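Local atomic coordinates of methyltransferase (Geobacter sulfurreducens PCA, PDB entry 3C3P), a protein that probably transfers a methyl group from S-adenosyl-L-methionine to an oxygen atom of its substrate. Residues 99-102 / 103-106. Sequence-based numbering, arbitrary orientation. Where two conformers were deposited one is given.
Sequences RMLH and DNGL
Leu101 and Leu106 meet where helix 91-104 runs out, at the turn that leads to strand 110-114 in a beta-alpha-beta unit of the Rossmann-like methyltransferase fold. Backbone bonds carry the last helical turn: Asp103 N donates to Arg99 O at 2.8 Å, and Asn104 N to Met100 O at 3.1 Å, with a weak second bond to Leu101 O. Gly105 N donates to His102 O at 3.2 Å from above the carbonyl plane, 75° out of it. Gly105, with positive phi, is the first residue to leave helical geometry, and it swings the chain round so that Leu106 comes back beside Leu101.

Apolar contact there is a single touch, Leu101 CD2 against Leu106 CB at 3.9 Å, the two side chains crossing at about a right angle. Leu101, the buried member, also packs on Ala75 of helix 69-75 and on Val110 and Leu112 of strand 110-114, while Leu106 leans on Arg76.

On the outer side the Asp103 carboxylate lies close to Arg99 O without bonding to it; separately, Arg99 NE forms a salt bridge with Glu95 OE2.

Asn104 closes the turn. With CG between the backbone N and the carbonyl carbon (chi1 67°), its side chain runs alongside Leu101, and in the conformer given OD1 lies doubtfully close to Leu101 O. In that same conformer OD1 accepts from the backbone two residues on, an Asx turn: Leu106 N points at it from 3.0 Å, with an N-H...O angle of 155°.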
ATOM      1  N   ARG A  99     -10.361  -5.090  26.129  1.00 26.39           N
ATOM      2  CA  ARG A  99     -11.225  -6.266  26.106  1.00 26.35           C
ATOM      3  C   ARG A  99     -11.074  -7.117  24.850  1.00 26.88           C
ATOM      4  O   ARG A  99     -10.913  -8.338  24.937  1.00 26.46           O
ATOM      5  CB  ARG A  99     -12.702  -5.892  26.356  1.00 25.96           C
ATOM      6  CG  ARG A  99     -12.933  -5.264  27.720  1.00 24.25           C
ATOM      7  CD  ARG A  99     -14.372  -4.938  27.995  1.00 24.15           C
ATOM      8  NE  ARG A  99     -14.464  -4.246  29.272  1.00 23.38           N
ATOM      9  CZ  ARG A  99     -15.588  -3.978  29.929  1.00 23.34           C
ATOM     10  NH1 ARG A  99     -16.781  -4.376  29.495  1.00 22.69           N
ATOM     11  NH2 ARG A  99     -15.502  -3.328  31.059  1.00 23.38           N
HETATM   12  N   MSE A 100     -11.129  -6.473  23.687  1.00 29.67           N
HETATM   13  CA  MSE A 100     -11.014  -7.182  22.405  1.00 30.46           C
HETATM   14  C   MSE A 100      -9.698  -7.890  22.295  1.00 31.83           C
HETATM   15  O   MSE A 100      -9.593  -9.009  21.809  1.00 32.46           O
HETATM   16  CB  MSE A 100     -11.047  -6.232  21.206  1.00 31.60           C
HETATM   17  CG  MSE A 100     -12.328  -5.521  20.911  1.00 31.87           C
HETATM   18 SE   MSE A 100     -12.082  -4.749  19.133  0.75 33.69          SE
HETATM   19  CE  MSE A 100     -10.594  -3.609  19.584  1.00 30.95           C
ATOM     20  N   LEU A 101      -8.673  -7.193  22.735  1.00 31.96           N
ATOM     21  CA  LEU A 101      -7.323  -7.731  22.644  1.00 32.24           C
ATOM     22  C   LEU A 101      -7.104  -8.838  23.644  1.00 31.96           C
ATOM     23  O   LEU A 101      -6.399  -9.807  23.368  1.00 32.53           O
ATOM     24  CB  LEU A 101      -6.284  -6.614  22.798  1.00 32.77           C
ATOM     25  CG  LEU A 101      -6.253  -5.604  21.647  1.00 33.37           C
ATOM     26  CD1 LEU A 101      -5.519  -4.326  22.064  1.00 32.94           C
ATOM     27  CD2 LEU A 101      -5.645  -6.239  20.366  1.00 33.26           C
ATOM     28  N   HIS A 102      -7.722  -8.698  24.805  1.00 31.52           N
ATOM     29  CA  HIS A 102      -7.589  -9.715  25.822  1.00 31.28           C
ATOM     30  C   HIS A 102      -8.317 -10.926  25.287  1.00 31.32           C
ATOM     31  O   HIS A 102      -7.845 -12.059  25.396  1.00 31.73           O
ATOM     32  CB  HIS A 102      -8.205  -9.288  27.161  1.00 31.10           C
ATOM     33  CG  HIS A 102      -8.101 -10.329  28.237  1.00 30.99           C
ATOM     34  ND1 HIS A 102      -9.058 -11.302  28.432  1.00 31.45           N
ATOM     35  CD2 HIS A 102      -7.147 -10.548  29.173  1.00 30.89           C
ATOM     36  CE1 HIS A 102      -8.702 -12.071  29.448  1.00 31.34           C
ATOM     37  NE2 HIS A 102      -7.543 -11.636  29.913  1.00 31.13           N
ATOM     38  N   ASP A 103      -9.462 -10.660  24.678  1.00 30.62           N
ATOM     39  CA  ASP A 103     -10.305 -11.741  24.172  1.00 31.60           C
ATOM     40  C   ASP A 103      -9.621 -12.567  23.101  1.00 31.92           C
ATOM     41  O   ASP A 103      -9.830 -13.778  23.060  1.00 31.61           O
ATOM     42  CB  ASP A 103     -11.668 -11.246  23.662  1.00 32.05           C
ATOM     43  CG  ASP A 103     -12.634 -10.939  24.782  1.00 33.32           C
ATOM     44  OD1 ASP A 103     -12.404 -11.386  25.921  1.00 32.30           O
ATOM     45  OD2 ASP A 103     -13.662 -10.288  24.515  1.00 35.38           O
ATOM     46  N   ASN A 104      -8.786 -11.926  22.274  1.00 31.77           N
ATOM     47  CA  ASN A 104      -8.074 -12.628  21.172  0.50 31.92           C
ATOM     48  C   ASN A 104      -6.618 -12.933  21.506  1.00 32.51           C
ATOM     49  O   ASN A 104      -5.882 -13.507  20.703  1.00 33.60           O
ATOM     50  CB  ASN A 104      -8.185 -11.887  19.824  0.50 31.41           C
ATOM     51  CG  ASN A 104      -7.451 -10.561  19.803  0.50 30.72           C
ATOM     52  OD1 ASN A 104      -6.644 -10.271  20.681  0.50 30.14           O
ATOM     53  ND2 ASN A 104      -7.715  -9.756  18.780  0.50 30.78           N
ATOM     54  N   GLY A 105      -6.230 -12.545  22.703  1.00 33.02           N
ATOM     55  CA  GLY A 105      -4.882 -12.773  23.233  1.00 33.43           C
ATOM     56  C   GLY A 105      -3.756 -11.858  22.835  1.00 34.55           C
ATOM     57  O   GLY A 105      -2.671 -11.889  23.447  1.00 35.41           O
ATOM     58  N   LEU A 106      -4.038 -11.038  21.832  1.00 32.67           N
ATOM     59  CA  LEU A 106      -3.043 -10.085  21.272  1.00 32.84           C
ATOM     60  C   LEU A 106      -2.680  -8.960  22.237  1.00 31.84           C
ATOM     61  O   LEU A 106      -1.861  -8.111  21.919  1.00 30.47           O
ATOM     62  CB  LEU A 106      -3.511  -9.512  19.920  1.00 32.95           C
ATOM     63  CG  LEU A 106      -3.758 -10.565  18.826  1.00 33.13           C
ATOM     64  CD1 LEU A 106      -4.351  -9.956  17.586  1.00 32.24           C
ATOM     65  CD2 LEU A 106      -2.469 -11.332  18.509  1.00 34.00           C
TER